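Local atomic coordinates of 3-dehydroquinate dehydratase (Thermus thermophilus, PDB entry 2UYG), a protein that catalyses, as a type II dehydroquinase, the trans-dehydration of 3-dehydroquinate to 3-dehydroshikimate, a step of the pathway to chorismate and the aromatic amino acids. Residues A[2-7]-A[42-47]; A[34-39]-A[127-132]. All blocks are in the same frame, centred on the assembly; numbering follows the deposited sequence.

Contact 1 (A[2-7]-A[42-47]); sequences VLILNG and LGVVFR
Ile4 and Phe46, paired in register on neighbouring parallel strands, meet on the sheet face that also carries Val2 and Val44. CG2 of Ile4 stands anti to the backbone N and lies 3.6 Å from CD1 of the Phe46 ring. Phe46 CG is anti to the backbone N (chi1 -170°), and the end of the side chain comes nearer to strand 2-6 than its base. Further along, the Asn6 side chain crosses that of Phe46 at about a right angle, its amide plane tilted 37° from the ring, and the end of the amide lies over one face of the ring, near its margin. At the other end CG1 of Val2 packs 3.8 Å from CG of Leu42. Strands 2-6 and 44-48 are the two strands of a beta-alpha-beta unit, joined through helix 26-39, in the flavodoxin-like fold of type II dehydroquinases; Cys33 of that helix touches both Ile4 and Phe46. Four main-chain bonds alternate between the strands: Val2 N to Gly43 O, Val45 N to Val2 O, Ile4 N to Val45 O at 2.8 Å, and Arg47 N to Ile4 O at 2.9 Å. A fifth, Asn6 N to Arg47 O, is bent to 123° and weak. On the opposite face Leu3, Leu5, Val45 and Arg47 gather. CD2 of Leu3 touches CG1 of Val45 at 3.8 Å and CD of Arg47 at 3.7 Å, the arginine chain crossing the leucine at about a right angle. Extended from CG to NE, Arg47 lays its guanidinium over CG2 of Val45, while its CB meets CD2 of Leu5 at 4.0 Å.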
loop_
_atom_site.group_PDB
_atom_site.type_symbol
_atom_site.label_atom_id
_atom_site.label_comp_id
_atom_site.label_asym_id
_atom_site.label_seq_id
_atom_site.Cartn_x
_atom_site.Cartn_y
_atom_site.Cartn_z
ATOM N N VAL A 2 9.220 -25.342 -33.652
ATOM C CA VAL A 2 8.917 -24.617 -32.399
ATOM C C VAL A 2 9.438 -25.309 -31.135
ATOM O O VAL A 2 9.277 -26.463 -31.006
ATOM C CB VAL A 2 7.456 -24.188 -32.298
ATOM C CG1 VAL A 2 6.658 -24.956 -33.189
ATOM C CG2 VAL A 2 6.861 -24.370 -30.903
ATOM N N LEU A 3 9.981 -24.528 -30.200
ATOM C CA LEU A 3 10.531 -25.023 -28.956
ATOM C C LEU A 3 9.519 -24.735 -27.856
ATOM O O LEU A 3 9.103 -23.590 -27.726
ATOM C CB LEU A 3 11.855 -24.268 -28.593
ATOM C CG LEU A 3 13.162 -24.819 -28.005
ATOM C CD1 LEU A 3 13.992 -23.770 -27.148
ATOM C CD2 LEU A 3 13.233 -26.189 -27.329
ATOM N N ILE A 4 9.229 -25.750 -27.056
ATOM C CA ILE A 4 8.280 -25.745 -25.953
ATOM C C ILE A 4 9.127 -25.943 -24.698
ATOM O O ILE A 4 9.773 -26.921 -24.599
ATOM C CB ILE A 4 7.251 -26.917 -26.042
ATOM C CG1 ILE A 4 6.511 -26.858 -27.381
ATOM C CG2 ILE A 4 6.247 -26.877 -24.899
ATOM C CD1 ILE A 4 5.469 -27.923 -27.509
ATOM N N LEU A 5 9.180 -24.957 -23.817
ATOM C CA LEU A 5 10.085 -24.947 -22.665
ATOM C C LEU A 5 9.275 -24.824 -21.459
ATOM O O LEU A 5 8.396 -23.967 -21.442
ATOM C CB LEU A 5 10.998 -23.742 -22.664
ATOM C CG LEU A 5 11.838 -23.629 -23.906
ATOM C CD1 LEU A 5 12.732 -22.377 -23.873
ATOM C CD2 LEU A 5 12.608 -24.866 -24.120
ATOM N N ASN A 6 9.661 -25.589 -20.424
ATOM C CA ASN A 6 8.944 -25.756 -19.193
ATOM C C ASN A 6 9.884 -25.593 -18.000
ATOM O O ASN A 6 10.960 -26.150 -18.008
ATOM C CB ASN A 6 8.331 -27.132 -19.130
ATOM C CG ASN A 6 7.420 -27.398 -20.252
ATOM O OD1 ASN A 6 7.808 -28.073 -21.230
ATOM N ND2 ASN A 6 6.163 -26.918 -20.135
ATOM N N GLY A 7 9.391 -24.868 -16.958
ATOM C CA GLY A 7 10.092 -24.460 -15.789
ATOM C C GLY A 7 9.912 -25.513 -14.682
ATOM O O GLY A 7 9.369 -26.655 -14.849
ATOM N N LEU A 42 3.853 -28.722 -37.921
ATOM C CA LEU A 42 4.795 -28.029 -37.028
ATOM C C LEU A 42 5.689 -29.067 -36.316
ATOM O O LEU A 42 5.216 -29.965 -35.597
ATOM C CB LEU A 42 4.000 -27.234 -35.996
ATOM C CG LEU A 42 4.119 -25.729 -35.925
ATOM C CD1 LEU A 42 4.367 -25.017 -37.255
ATOM C CD2 LEU A 42 2.880 -25.221 -35.251
ATOM N N GLY A 43 6.966 -28.971 -36.568
ATOM C CA GLY A 43 7.917 -29.762 -35.845
ATOM C C GLY A 43 8.016 -29.223 -34.430
ATOM O O GLY A 43 8.152 -28.014 -34.253
ATOM N N VAL A 44 7.900 -30.071 -33.428
ATOM C CA VAL A 44 8.122 -29.643 -32.033
ATOM C C VAL A 44 9.291 -30.294 -31.309
ATOM O O VAL A 44 9.555 -31.459 -31.448
ATOM C CB VAL A 44 6.797 -29.737 -31.093
ATOM C CG1 VAL A 44 5.561 -29.285 -31.776
ATOM C CG2 VAL A 44 6.549 -31.027 -30.634
ATOM N N VAL A 45 9.894 -29.518 -30.403
ATOM C CA VAL A 45 10.829 -30.045 -29.411
ATOM C C VAL A 45 10.468 -29.471 -28.076
ATOM O O VAL A 45 10.205 -28.238 -27.916
ATOM C CB VAL A 45 12.282 -29.679 -29.795
ATOM C CG1 VAL A 45 12.274 -28.363 -30.294
ATOM C CG2 VAL A 45 13.258 -29.751 -28.665
ATOM N N PHE A 46 10.536 -30.342 -27.112
ATOM C CA PHE A 46 9.937 -30.131 -25.817
ATOM C C PHE A 46 11.005 -30.342 -24.770
ATOM O O PHE A 46 11.608 -31.372 -24.759
ATOM C CB PHE A 46 8.836 -31.212 -25.626
ATOM C CG PHE A 46 7.935 -30.995 -24.410
ATOM C CD1 PHE A 46 6.703 -30.459 -24.556
ATOM C CD2 PHE A 46 8.325 -31.433 -23.152
ATOM C CE1 PHE A 46 5.875 -30.290 -23.496
ATOM C CE2 PHE A 46 7.506 -31.255 -22.053
ATOM C CZ PHE A 46 6.273 -30.686 -22.226
ATOM N N ARG A 47 11.184 -29.394 -23.858
ATOM C CA ARG A 47 12.208 -29.469 -22.832
ATOM C C ARG A 47 11.645 -28.865 -21.467
ATOM O O ARG A 47 10.686 -27.986 -21.432
ATOM C CB ARG A 47 13.442 -28.737 -23.273
ATOM C CG ARG A 47 14.133 -29.219 -24.547
ATOM C CD ARG A 47 15.284 -28.346 -25.129
ATOM N NE ARG A 47 16.053 -29.052 -26.207
ATOM C CZ ARG A 47 15.861 -30.390 -26.708
ATOM N NH1 ARG A 47 14.857 -31.227 -26.377
ATOM N NH2 ARG A 47 16.668 -30.907 -27.605
#

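Contact 2 (A[34-39]-A[127-132]); sequences EAWGAE and GPLSYK
Lys132 lays its aliphatic chain across one face of the Trp36 indole, the two side chains crossing at about a right angle. The CH-pi contact is close: CG of Lys132 lies 3.3 Å from the centroid of the five-membered ring of Trp36, 13° off its normal. The chain is bent at chi2 and chi3, and CE lies 3.7 Å from NE1 of Trp36. Apolar contacts are made at the six-membered ring, where CZ2 of Trp36 meets CD2 of Leu129 at 4.1 Å and CH2 faces CB of Pro128 at 4.2 Å. An alanine in place of Trp36 would probably open a gap beside Pro128 and Leu129 and leave the lysine chain freer to turn. Charge plays a looser part: Glu39 OE2, in the indole plane at its edge, is 4.0 Å from Lys132 NZ, beyond a salt bridge, and NZ also has a long, weak ion pair with Glu140 of a second subunit. At the surface, the contact joins the end of helix 26-39 to the first turn of helix 129-140; from that turn Tyr131 reaches inward, touching Leu29 and Cys33 of helix 26-39 and Val98 of strand 95-99 and hydrogen-bonding Asn73, a predicted substrate-binding residue at the end of strand 69-73.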
loop_
_atom_site.group_PDB
_atom_site.type_symbol
_atom_site.label_atom_id
_atom_site.label_comp_id
_atom_site.label_asym_id
_atom_site.label_seq_id
_atom_site.Cartn_x
_atom_site.Cartn_y
_atom_site.Cartn_z
ATOM N N GLU A 34 3.775 -33.181 -29.532
ATOM C CA GLU A 34 4.294 -33.755 -30.802
ATOM C C GLU A 34 3.147 -34.058 -31.783
ATOM O O GLU A 34 3.240 -33.736 -32.957
ATOM C CB GLU A 34 5.137 -35.048 -30.570
ATOM C CG GLU A 34 4.716 -36.333 -31.382
ATOM C CD GLU A 34 4.348 -37.598 -30.540
ATOM O OE1 GLU A 34 5.288 -38.377 -30.139
ATOM O OE2 GLU A 34 3.128 -37.864 -30.303
ATOM N N ALA A 35 2.073 -34.674 -31.311
ATOM C CA ALA A 35 1.030 -35.093 -32.217
ATOM C C ALA A 35 0.259 -33.846 -32.696
ATOM O O ALA A 35 -0.126 -33.737 -33.872
ATOM C CB ALA A 35 0.094 -36.137 -31.515
ATOM N N TRP A 36 0.081 -32.855 -31.824
ATOM C CA TRP A 36 -0.618 -31.636 -32.224
ATOM C C TRP A 36 0.178 -30.853 -33.246
ATOM O O TRP A 36 -0.353 -30.291 -34.229
ATOM C CB TRP A 36 -0.886 -30.748 -31.008
ATOM C CG TRP A 36 -1.985 -31.238 -30.136
ATOM C CD1 TRP A 36 -3.140 -31.875 -30.542
ATOM C CD2 TRP A 36 -2.046 -31.185 -28.706
ATOM N NE1 TRP A 36 -3.900 -32.212 -29.449
ATOM C CE2 TRP A 36 -3.272 -31.808 -28.310
ATOM C CE3 TRP A 36 -1.218 -30.633 -27.705
ATOM C CZ2 TRP A 36 -3.681 -31.914 -26.968
ATOM C CZ3 TRP A 36 -1.622 -30.753 -26.354
ATOM C CH2 TRP A 36 -2.832 -31.415 -26.009
ATOM N N GLY A 37 1.474 -30.763 -33.014
ATOM C CA GLY A 37 2.315 -30.034 -33.943
ATOM C C GLY A 37 2.190 -30.732 -35.296
ATOM O O GLY A 37 1.894 -30.075 -36.291
ATOM N N ALA A 38 2.386 -32.047 -35.281
ATOM C CA ALA A 38 2.432 -32.862 -36.459
ATOM C C ALA A 38 1.103 -32.845 -37.163
ATOM O O ALA A 38 1.103 -32.641 -38.384
ATOM C CB ALA A 38 2.821 -34.313 -36.115
ATOM N N GLU A 39 -0.055 -33.020 -36.495
ATOM C CA GLU A 39 -1.225 -33.047 -37.372
ATOM C C GLU A 39 -0.984 -31.846 -38.198
ATOM O O GLU A 39 -0.723 -31.948 -39.396
ATOM C CB GLU A 39 -2.646 -33.019 -36.774
ATOM C CG GLU A 39 -2.881 -32.276 -35.515
ATOM C CD GLU A 39 -3.855 -33.006 -34.640
ATOM O OE1 GLU A 39 -3.804 -34.253 -34.570
ATOM O OE2 GLU A 39 -4.669 -32.328 -34.013
ATOM N N GLY A 127 -5.591 -26.725 -18.968
ATOM C CA GLY A 127 -4.752 -27.936 -18.890
ATOM C C GLY A 127 -3.829 -28.147 -20.091
ATOM O O GLY A 127 -3.268 -27.226 -20.666
ATOM N N PRO A 128 -3.627 -29.391 -20.494
ATOM C CA PRO A 128 -2.737 -29.668 -21.610
ATOM C C PRO A 128 -3.100 -28.860 -22.895
ATOM O O PRO A 128 -2.305 -28.437 -23.752
ATOM C CB PRO A 128 -2.951 -31.160 -21.833
ATOM C CG PRO A 128 -3.238 -31.669 -20.561
ATOM C CD PRO A 128 -4.149 -30.627 -19.862
ATOM N N LEU A 129 -4.388 -28.645 -23.025
ATOM C CA LEU A 129 -4.897 -27.882 -24.146
ATOM C C LEU A 129 -4.403 -26.445 -24.201
ATOM O O LEU A 129 -4.539 -25.835 -25.229
ATOM C CB LEU A 129 -6.443 -27.927 -24.083
ATOM C CG LEU A 129 -6.973 -29.318 -24.418
ATOM C CD1 LEU A 129 -8.407 -29.395 -24.002
ATOM C CD2 LEU A 129 -6.850 -29.617 -25.921
ATOM N N SER A 130 -3.874 -25.845 -23.129
ATOM C CA SER A 130 -3.239 -24.506 -23.280
ATOM C C SER A 130 -2.066 -24.599 -24.262
ATOM O O SER A 130 -1.752 -23.601 -24.947
ATOM C CB SER A 130 -2.637 -23.932 -21.954
ATOM O OG SER A 130 -3.559 -23.862 -20.929
ATOM N N TYR A 131 -1.367 -25.753 -24.245
ATOM C CA TYR A 131 -0.241 -25.989 -25.191
ATOM C C TYR A 131 -0.742 -26.110 -26.588
ATOM O O TYR A 131 -0.226 -25.476 -27.561
ATOM C CB TYR A 131 0.644 -27.213 -24.796
ATOM C CG TYR A 131 1.402 -26.997 -23.525
ATOM C CD1 TYR A 131 0.740 -27.037 -22.252
ATOM C CD2 TYR A 131 2.805 -26.808 -23.529
ATOM C CE1 TYR A 131 1.472 -26.834 -21.010
ATOM C CE2 TYR A 131 3.517 -26.663 -22.316
ATOM C CZ TYR A 131 2.838 -26.659 -21.074
ATOM O OH TYR A 131 3.572 -26.517 -19.944
ATOM N N LYS A 132 -1.809 -26.863 -26.709
ATOM C CA LYS A 132 -2.516 -26.976 -28.028
ATOM C C LYS A 132 -2.820 -25.681 -28.651
ATOM O O LYS A 132 -2.509 -25.424 -29.858
ATOM C CB LYS A 132 -3.856 -27.696 -27.867
ATOM C CG LYS A 132 -4.124 -28.684 -28.945
ATOM C CD LYS A 132 -5.133 -28.355 -29.968
ATOM C CE LYS A 132 -6.206 -29.404 -29.987
ATOM N NZ LYS A 132 -6.364 -29.905 -31.301
#

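From the N terminus the chain runs through strand 2-6, then helix 26-39, and returns along strand 44-48, where contact 1 closes the first beta-alpha-beta loop. Contact 2 starts within that loop, at residues 34-39, and closes only at 127-132, after the rest of the sheet has been laid down; the two closures therefore cross. Contact 1 pairs edge strand 44-48 with its neighbour, whereas contact 2 fastens the connecting helix to the last helix. Their centres are 10 Å apart, and they touch: Leu42 N lies 2.9 Å from Gly37 O, a probable hydrogen bond, and Ile4 CG2 packs 3.7 Å from Tyr131 CD2.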